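Local structure of galactan 1,3-beta-galactosidase (Phanerochaete chrysosporium, 7BYS) at residues N1-W9 / H286-V294; A309-I320 / K330-V341. The protein probably hydrolyses beta-1,3-linked galactan from the chain end, joining a family 43 glycoside hydrolase domain to a calcium-holding carbohydrate-binding module. All coordinates share one frame; numbering follows the deposited sequence. Where two conformers were deposited one is given.

Contact 1 (N1-W9 / H286-V294); sequences NQIVSGAAW and HADVWSVNV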
loop_
_atom_site.group_PDB
_atom_site.type_symbol
_atom_site.label_atom_id
_atom_site.label_comp_id
_atom_site.label_asym_id
_atom_site.label_seq_id
_atom_site.Cartn_x
_atom_site.Cartn_y
_atom_site.Cartn_z
ATOM N N ASN A 1 3.130 -16.420 9.488
ATOM C CA ASN A 1 2.170 -15.444 8.988
ATOM C C ASN A 1 2.387 -14.080 9.640
ATOM O O ASN A 1 1.785 -13.778 10.669
ATOM C CB ASN A 1 0.740 -15.927 9.247
ATOM C CG ASN A 1 -0.304 -15.095 8.517
ATOM O OD1 ASN A 1 -0.510 -13.918 8.830
ATOM N ND2 ASN A 1 -0.974 -15.707 7.542
ATOM N N GLN A 2 3.259 -13.260 9.056
ATOM C CA GLN A 2 3.482 -11.902 9.534
ATOM C C GLN A 2 3.400 -10.951 8.349
ATOM O O GLN A 2 4.140 -11.112 7.372
ATOM C CB GLN A 2 4.849 -11.775 10.211
ATOM C CG GLN A 2 4.911 -12.328 11.627
ATOM C CD GLN A 2 6.330 -12.380 12.157
ATOM O OE1 GLN A 2 7.272 -12.640 11.409
ATOM N NE2 GLN A 2 6.490 -12.127 13.451
ATOM N N ILE A 3 2.505 -9.973 8.439
ATOM C CA ILE A 3 2.392 -8.897 7.457
ATOM C C ILE A 3 3.117 -7.692 8.031
ATOM O O ILE A 3 2.700 -7.140 9.051
ATOM C CB ILE A 3 0.920 -8.562 7.176
ATOM C CG1 ILE A 3 0.230 -9.774 6.546
ATOM C CG2 ILE A 3 0.811 -7.328 6.265
ATOM C CD1 ILE A 3 -1.246 -9.594 6.374
ATOM N N VAL A 4 4.191 -7.270 7.365
ATOM C CA VAL A 4 5.140 -6.312 7.925
ATOM C C VAL A 4 5.283 -5.161 6.928
ATOM O O VAL A 4 6.074 -5.216 5.981
ATOM C CB VAL A 4 6.487 -6.960 8.249
ATOM C CG1 VAL A 4 7.388 -5.954 8.933
ATOM C CG2 VAL A 4 6.264 -8.186 9.134
ATOM N N SER A 5 4.492 -4.110 7.120
ATOM C CA SER A 5 4.417 -3.028 6.146
ATOM C C SER A 5 5.739 -2.275 6.067
ATOM O O SER A 5 6.287 -1.835 7.081
ATOM C CB SER A 5 3.308 -2.066 6.545
ATOM O OG SER A 5 2.051 -2.665 6.283
ATOM N N GLY A 6 6.232 -2.082 4.853
ATOM C CA GLY A 6 7.476 -1.398 4.617
ATOM C C GLY A 6 8.635 -2.321 4.324
ATOM O O GLY A 6 9.636 -1.875 3.755
ATOM N N ALA A 7 8.520 -3.592 4.686
ATOM C CA ALA A 7 9.571 -4.551 4.401
ATOM C C ALA A 7 9.551 -4.929 2.923
ATOM O O ALA A 7 8.560 -4.734 2.215
ATOM C CB ALA A 7 9.368 -5.807 5.244
ATOM N N ALA A 8 10.667 -5.478 2.456
ATOM C CA ALA A 8 10.761 -6.006 1.096
ATOM C C ALA A 8 10.135 -7.394 1.085
ATOM O O ALA A 8 10.766 -8.378 1.481
ATOM C CB ALA A 8 12.220 -6.062 0.649
ATOM N N TRP A 9 8.885 -7.478 0.643
ATOM C CA TRP A 9 8.155 -8.740 0.661
ATOM C C TRP A 9 8.551 -9.581 -0.536
ATOM O O TRP A 9 8.636 -9.082 -1.661
ATOM C CB TRP A 9 6.653 -8.504 0.542
ATOM C CG TRP A 9 6.018 -7.771 1.652
ATOM C CD1 TRP A 9 6.622 -7.260 2.760
ATOM C CD2 TRP A 9 4.629 -7.455 1.767
ATOM N NE1 TRP A 9 5.696 -6.629 3.555
ATOM C CE2 TRP A 9 4.462 -6.744 2.971
ATOM C CE3 TRP A 9 3.504 -7.723 0.978
ATOM C CZ2 TRP A 9 3.217 -6.282 3.405
ATOM C CZ3 TRP A 9 2.270 -7.254 1.400
ATOM C CH2 TRP A 9 2.135 -6.546 2.612
ATOM N N HIS A 286 -2.662 0.813 13.061
ATOM C CA HIS A 286 -1.238 0.905 12.742
ATOM C C HIS A 286 -0.489 -0.196 13.480
ATOM O O HIS A 286 -0.048 -0.027 14.622
ATOM C CB HIS A 286 -0.683 2.276 13.094
ATOM C CG HIS A 286 0.757 2.430 12.738
ATOM N ND1 HIS A 286 1.753 2.504 13.691
ATOM C CD2 HIS A 286 1.377 2.465 11.536
ATOM C CE1 HIS A 286 2.922 2.619 13.087
ATOM N NE2 HIS A 286 2.723 2.599 11.782
ATOM N N ALA A 287 -0.338 -1.330 12.806
ATOM C CA ALA A 287 0.281 -2.531 13.360
ATOM C C ALA A 287 1.528 -2.825 12.545
ATOM O O ALA A 287 1.429 -3.246 11.386
ATOM C CB ALA A 287 -0.675 -3.720 13.278
ATOM N N ASP A 288 2.706 -2.616 13.150
ATOM C CA ASP A 288 3.956 -2.853 12.436
ATOM C C ASP A 288 4.075 -4.304 11.997
ATOM O O ASP A 288 4.644 -4.589 10.939
ATOM C CB ASP A 288 5.160 -2.534 13.334
ATOM C CG ASP A 288 5.192 -1.086 13.815
ATOM O OD1 ASP A 288 5.006 -0.165 12.993
ATOM O OD2 ASP A 288 5.435 -0.868 15.020
ATOM N N VAL A 289 3.531 -5.223 12.796
ATOM C CA VAL A 289 3.571 -6.657 12.539
ATOM C C VAL A 289 2.204 -7.209 12.917
ATOM O O VAL A 289 1.767 -7.062 14.061
ATOM C CB VAL A 289 4.663 -7.341 13.384
ATOM C CG1 VAL A 289 4.700 -8.832 13.108
ATOM C CG2 VAL A 289 6.036 -6.722 13.116
ATOM N N TRP A 290 1.513 -7.824 11.966
ATOM C CA TRP A 290 0.227 -8.426 12.282
ATOM C C TRP A 290 0.043 -9.690 11.465
ATOM O O TRP A 290 0.717 -9.914 10.461
ATOM C CB TRP A 290 -0.957 -7.455 12.099
ATOM C CG TRP A 290 -1.119 -6.880 10.727
ATOM C CD1 TRP A 290 -0.375 -5.885 10.163
ATOM C CD2 TRP A 290 -2.135 -7.215 9.773
ATOM N NE1 TRP A 290 -0.848 -5.599 8.903
ATOM C CE2 TRP A 290 -1.931 -6.400 8.640
ATOM C CE3 TRP A 290 -3.180 -8.140 9.756
ATOM C CZ2 TRP A 290 -2.742 -6.480 7.506
ATOM C CZ3 TRP A 290 -3.984 -8.224 8.625
ATOM C CH2 TRP A 290 -3.770 -7.395 7.523
ATOM N N SER A 291 -0.883 -10.531 11.920
ATOM C CA SER A 291 -1.192 -11.788 11.256
ATOM C C SER A 291 -2.646 -11.773 10.817
ATOM O O SER A 291 -3.488 -11.111 11.427
ATOM C CB SER A 291 -0.961 -12.971 12.197
ATOM O OG SER A 291 0.411 -13.085 12.517
ATOM N N VAL A 292 -2.939 -12.513 9.755
ATOM C CA VAL A 292 -4.272 -12.545 9.176
ATOM C C VAL A 292 -4.727 -13.993 9.082
ATOM O O VAL A 292 -3.923 -14.891 8.809
ATOM C CB VAL A 292 -4.316 -11.840 7.797
ATOM C CG1 VAL A 292 -3.513 -12.608 6.743
ATOM C CG2 VAL A 292 -5.752 -11.646 7.348
ATOM N N ASN A 293 -6.009 -14.219 9.331
ATOM C CA ASN A 293 -6.642 -15.522 9.127
ATOM C C ASN A 293 -7.792 -15.233 8.175
ATOM O O ASN A 293 -8.886 -14.860 8.604
ATOM C CB ASN A 293 -7.144 -16.151 10.423
ATOM C CG ASN A 293 -7.719 -17.559 10.208
ATOM O OD1 ASN A 293 -8.125 -17.923 9.098
ATOM N ND2 ASN A 293 -7.767 -18.347 11.279
ATOM N N VAL A 294 -7.525 -15.373 6.875
ATOM C CA VAL A 294 -8.520 -14.967 5.892
ATOM C C VAL A 294 -9.742 -15.885 5.926
ATOM O O VAL A 294 -10.858 -15.446 5.631
ATOM C CB VAL A 294 -7.886 -14.827 4.493
ATOM C CG1 VAL A 294 -7.538 -16.186 3.903
ATOM C CG2 VAL A 294 -8.793 -14.018 3.575
HETATM O O HOH W 1 2.199 -4.309 8.886
HETATM O O HOH W 2 5.802 -2.359 9.713
#
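Val4 and Asp288 meet at the backbone where the chain leaves Ala287: the CA of Val4 lies 3.5 Å from Asp288 O, a CA-H...O contact. One water joins Ala287 O to Ile3 O and Ser5 N, and a second donates to Asp288 O and Ser5 O. The Asp288 carboxylate faces elsewhere, hydrogen-bonded to Tyr358, Tyr427 and Ser394. Val289 follows, its CG1 touching the Gln2 side chain from CG out to the amide NE2, the two side chains crossing obliquely. Trp290 carries the centre. It pairs with Ile3 in a single antiparallel hydrogen-bonded bridge; Ile3 N reaches Trp290 O at 2.7 Å, almost straight at 175°, and Trp290 N returns a longer bond to Ile3 O at 3.2 Å. Although its CB points away from Ile3, CG sits between the backbone N and the carbonyl carbon (chi1 58°), which brings the indole back across that side chain. Ile3 CD1 stands over one face, 3.6 Å from the centroid of the six-membered ring and 16° off its normal, a CH-pi contact, while NE1 hydrogen-bonds Trp272 O in strand 269-276. Losing the indole to an alanine here would probably leave Ile3 CD1 without its ring face and the carbonyl of Trp272 without the NE1 donor. The very short approach of Ser291 OG to Asn1 O is doubtful, but Val292 N donates to Asn1 OD1 at 3.0 Å from above the amide plane, while Val292 CG1 packs on Ile3 CD1 at 3.8 Å. Backbone pairing, water bridging and one CH-pi contact thus fasten the N terminus to strand 290-293 without any salt bridge.

Contact 2 (A309-I320 / K330-V341); sequences AENGQRGGSSTI and KAVGYLGHGGTV. With CA (calcium ion), chain F.
Glu310 reaches from the 3-10 segment 309-311 across to Lys330, and its side chain can be followed outward to the calcium ion. Its CB lies 4.0 Å from Lys330 CB, and CG comes closer, 3.7 Å from the same atom. CG stands between the backbone N and the carbonyl carbon (chi1 61°), and a bend at chi2 (-90°) then turns the carboxylate onto the metal. CD faces the ion, and both oxygens bind it: OE1 at 2.5 Å from calcium and OE2 at 2.6 Å, a bidentate grip. Lys330 contributes its carbonyl, O to calcium 2.4 Å, and Glu308, Ser327 and Asp422 complete the site. Ala309 CB packs against Val332 CG2 at 3.7 Å, and Ile320 CD1 also touches that methyl.

At the other end, strands 313-316 and 339-341 run antiparallel, their axes at 163°. Gly315 and Thr340 form an antiparallel hydrogen-bonded pair, and Thr340 O accepts from Gly315 N and from Ser318 OG (2.7 Å), which reach it from opposite faces of its carbonyl plane. Arg314 NH1 donates to Ser318 O at 3.0 Å, an oxygen lying in the guanidinium plane, which helps fix the corner after the type II' turn from Gly315 to Ser318. Close packing at Gly339 explains the absence of a side chain: a CB there would clash with Ser318 N and Tyr334 O. Tyr334 belongs to the beta-D-galactose site seen in another structure of this protein; here its N hydrogen-bonds a citrate, probably from the crystallisation liquor. Together the geometry implies that an all-oxygen calcium site, in which the cation probably offsets the gathered carboxylates, ties Glu310 to strand 330-333, which leads to the sugar-binding Tyr334.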
loop_
_atom_site.group_PDB
_atom_site.type_symbol
_atom_site.label_atom_id
_atom_site.label_comp_id
_atom_site.label_asym_id
_atom_site.label_seq_id
_atom_site.Cartn_x
_atom_site.Cartn_y
_atom_site.Cartn_z
ATOM N N ALA A 309 14.667 5.744 22.246
ATOM C CA ALA A 309 16.030 6.058 21.829
ATOM C C ALA A 309 16.733 6.945 22.848
ATOM O O ALA A 309 17.938 6.787 23.096
ATOM C CB ALA A 309 16.011 6.731 20.458
ATOM N N GLU A 310 15.995 7.868 23.467
ATOM C CA GLU A 310 16.595 8.818 24.392
ATOM C C GLU A 310 17.055 8.160 25.685
ATOM O O GLU A 310 17.822 8.775 26.431
ATOM C CB GLU A 310 15.635 9.986 24.656
ATOM C CG GLU A 310 14.302 9.593 25.281
ATOM C CD GLU A 310 13.225 9.265 24.256
ATOM O OE1 GLU A 310 13.558 8.911 23.097
ATOM O OE2 GLU A 310 12.039 9.400 24.621
ATOM N N ASN A 311 16.614 6.936 25.961
ATOM C CA ASN A 311 17.117 6.174 27.094
ATOM C C ASN A 311 18.337 5.341 26.736
ATOM O O ASN A 311 18.904 4.683 27.615
ATOM C CB ASN A 311 16.010 5.284 27.673
ATOM C CG ASN A 311 14.908 6.084 28.320
ATOM O OD1 ASN A 311 15.131 7.207 28.777
ATOM N ND2 ASN A 311 13.708 5.516 28.362
ATOM N N GLY A 312 18.760 5.364 25.476
ATOM C CA GLY A 312 19.947 4.660 25.058
ATOM C C GLY A 312 21.203 5.439 25.378
ATOM O O GLY A 312 21.171 6.554 25.898
ATOM N N GLN A 313 22.337 4.830 25.045
ATOM C CA GLN A 313 23.642 5.406 25.330
ATOM C C GLN A 313 24.125 6.114 24.070
ATOM O O GLN A 313 24.401 5.475 23.045
ATOM C CB GLN A 313 24.611 4.311 25.775
ATOM C CG GLN A 313 24.401 3.827 27.222
ATOM C CD GLN A 313 22.946 3.476 27.561
ATOM O OE1 GLN A 313 22.441 2.416 27.171
ATOM N NE2 GLN A 313 22.271 4.367 28.292
ATOM N N ARG A 314 24.222 7.439 24.144
ATOM C CA ARG A 314 24.670 8.222 23.003
ATOM C C ARG A 314 26.186 8.234 22.935
ATOM O O ARG A 314 26.863 8.251 23.966
ATOM C CB ARG A 314 24.167 9.657 23.121
ATOM C CG ARG A 314 22.690 9.781 22.805
ATOM C CD ARG A 314 22.206 11.210 22.961
ATOM N NE ARG A 314 22.193 11.608 24.364
ATOM C CZ ARG A 314 22.908 12.606 24.863
ATOM N NH1 ARG A 314 23.684 13.332 24.075
ATOM N NH2 ARG A 314 22.831 12.888 26.154
ATOM N N GLY A 315 26.712 8.212 21.718
ATOM C CA GLY A 315 28.135 8.357 21.500
ATOM C C GLY A 315 28.417 9.443 20.482
ATOM O O GLY A 315 27.633 9.690 19.561
ATOM N N GLY A 316 29.551 10.111 20.671
ATOM C CA GLY A 316 29.933 11.154 19.739
ATOM C C GLY A 316 28.981 12.335 19.817
ATOM O O GLY A 316 28.601 12.781 20.906
ATOM N N SER A 317 28.554 12.823 18.656
ATOM C CA SER A 317 27.878 14.109 18.562
ATOM C C SER A 317 26.354 14.013 18.566
ATOM O O SER A 317 25.689 15.013 18.272
ATOM C CB SER A 317 28.352 14.848 17.309
ATOM O OG SER A 317 28.568 13.957 16.230
ATOM N N SER A 318 25.782 12.863 18.907
ATOM C CA SER A 318 24.325 12.777 18.935
ATOM C C SER A 318 23.765 13.488 20.168
ATOM O O SER A 318 24.451 13.668 21.185
ATOM C CB SER A 318 23.864 11.317 18.890
ATOM O OG SER A 318 24.401 10.580 19.972
ATOM N N THR A 319 22.499 13.917 20.069
ATOM C CA THR A 319 21.882 14.765 21.087
ATOM C C THR A 319 20.423 14.374 21.285
ATOM O O THR A 319 19.866 13.577 20.527
ATOM C CB THR A 319 21.935 16.251 20.700
ATOM O OG1 THR A 319 21.169 16.452 19.511
ATOM C CG2 THR A 319 23.369 16.716 20.449
ATOM N N ILE A 320 19.809 14.940 22.329
ATOM C CA ILE A 320 18.400 14.709 22.652
ATOM C C ILE A 320 17.569 15.886 22.155
ATOM O O ILE A 320 17.814 17.039 22.536
ATOM C CB ILE A 320 18.192 14.516 24.162
ATOM C CG1 ILE A 320 19.009 13.324 24.669
ATOM C CG2 ILE A 320 16.703 14.340 24.452
ATOM C CD1 ILE A 320 18.654 12.029 24.009
ATOM N N LYS A 330 10.591 12.997 23.330
ATOM C CA LYS A 330 12.013 13.142 23.043
ATOM C C LYS A 330 12.442 12.155 21.967
ATOM O O LYS A 330 11.836 11.096 21.792
ATOM C CB LYS A 330 12.865 12.910 24.300
ATOM C CG LYS A 330 12.606 13.935 25.395
ATOM C CD LYS A 330 13.508 13.741 26.593
ATOM C CE LYS A 330 13.166 14.769 27.662
ATOM N NZ LYS A 330 12.711 16.061 27.064
ATOM N N ALA A 331 13.499 12.521 21.246
ATOM C CA ALA A 331 14.115 11.655 20.254
ATOM C C ALA A 331 15.614 11.913 20.289
ATOM O O ALA A 331 16.085 12.840 20.951
ATOM C CB ALA A 331 13.551 11.914 18.847
ATOM N N VAL A 332 16.362 11.106 19.548
ATOM C CA VAL A 332 17.804 11.291 19.404
ATOM C C VAL A 332 18.069 11.869 18.022
ATOM O O VAL A 332 17.687 11.276 17.002
ATOM C CB VAL A 332 18.575 9.983 19.631
ATOM C CG1 VAL A 332 20.061 10.190 19.329
ATOM C CG2 VAL A 332 18.389 9.517 21.064
ATOM N N GLY A 333 18.698 13.043 17.992
ATOM C CA GLY A 333 19.086 13.693 16.765
ATOM C C GLY A 333 20.596 13.683 16.576
ATOM O O GLY A 333 21.357 13.147 17.375
ATOM N N TYR A 334 21.016 14.287 15.471
ATOM C CA TYR A 334 22.428 14.319 15.098
ATOM C C TYR A 334 23.028 12.911 15.082
ATOM O O TYR A 334 24.153 12.669 15.536
ATOM C CB TYR A 334 23.218 15.336 15.936
ATOM C CG TYR A 334 22.688 16.755 15.759
ATOM C CD1 TYR A 334 21.500 17.158 16.365
ATOM C CD2 TYR A 334 23.353 17.677 14.960
ATOM C CE1 TYR A 334 21.000 18.436 16.199
ATOM C CE2 TYR A 334 22.861 18.963 14.790
ATOM C CZ TYR A 334 21.683 19.333 15.408
ATOM O OH TYR A 334 21.191 20.610 15.243
ATOM N N LEU A 335 22.245 11.959 14.574
ATOM C CA LEU A 335 22.695 10.593 14.373
ATOM C C LEU A 335 23.331 10.476 13.006
ATOM O O LEU A 335 22.897 11.111 12.041
ATOM C CB LEU A 335 21.523 9.615 14.439
ATOM C CG LEU A 335 21.034 9.301 15.845
ATOM C CD1 LEU A 335 19.753 8.455 15.751
ATOM C CD2 LEU A 335 22.110 8.604 16.683
ATOM N N GLY A 336 24.353 9.630 12.923
ATOM C CA GLY A 336 25.220 9.623 11.768
ATOM C C GLY A 336 26.175 10.790 11.853
ATOM O O GLY A 336 26.111 11.620 12.759
ATOM N N HIS A 337 27.077 10.858 10.875
ATOM C CA HIS A 337 28.060 11.930 10.821
ATOM C C HIS A 337 28.746 12.094 12.177
ATOM O O HIS A 337 28.853 13.193 12.727
ATOM C CB HIS A 337 27.401 13.234 10.359
ATOM C CG HIS A 337 28.371 14.293 9.943
ATOM N ND1 HIS A 337 29.013 15.112 10.848
ATOM C CD2 HIS A 337 28.803 14.675 8.719
ATOM C CE1 HIS A 337 29.802 15.949 10.199
ATOM N NE2 HIS A 337 29.695 15.704 8.905
ATOM N N GLY A 338 29.146 10.964 12.757
ATOM C CA GLY A 338 29.858 10.969 14.021
ATOM C C GLY A 338 29.016 10.843 15.279
ATOM O O GLY A 338 29.576 10.897 16.381
ATOM N N GLY A 339 27.703 10.688 15.171
ATOM C CA GLY A 339 26.845 10.507 16.335
ATOM C C GLY A 339 26.165 9.152 16.292
ATOM O O GLY A 339 25.701 8.720 15.237
ATOM N N THR A 340 26.110 8.482 17.443
ATOM C CA THR A 340 25.469 7.176 17.539
ATOM C C THR A 340 24.559 7.116 18.751
ATOM O O THR A 340 24.650 7.925 19.675
ATOM C CB THR A 340 26.493 6.022 17.654
ATOM O OG1 THR A 340 27.269 6.187 18.847
ATOM C CG2 THR A 340 27.412 5.999 16.456
ATOM N N VAL A 341 23.655 6.139 18.741
ATOM C CA VAL A 341 22.939 5.761 19.948
ATOM C C VAL A 341 22.882 4.244 19.994
ATOM O O VAL A 341 22.688 3.586 18.966
ATOM C CB VAL A 341 21.545 6.431 20.078
ATOM C CG1 VAL A 341 20.568 5.934 19.003
ATOM C CG2 VAL A 341 20.970 6.215 21.484
HETATM CA CA CA F . 11.232 8.874 22.247
HETATM O O HOH W 3 26.307 4.812 20.992
HETATM O O HOH W 4 26.423 13.791 14.624
HETATM O O HOH W 5 30.805 14.640 14.872
#

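In the fold
The chain begins with residues 1-9, ahead of strand 22-27, and then runs through the sheets of the family 43 beta-propeller. Contact 1 closes this very long loop, bringing residues 286-294 back to residues 1-9 across 276 intervening residues, beside strands 269-276 and 352-360, and so where the propeller meets the carbohydrate-binding module. Contact 2 opens and closes later, with only nine residues between its segments, and lies wholly within the module, where it joins the hairpin of 319-322 and 330-333 to the edge of the sheet holding 339-349. The two are in series, neither nested nor crossed; the centres of contact 1 and contact 2 are about 29 Å apart, and the nearest atoms of contact 1 and contact 2 about 13 Å.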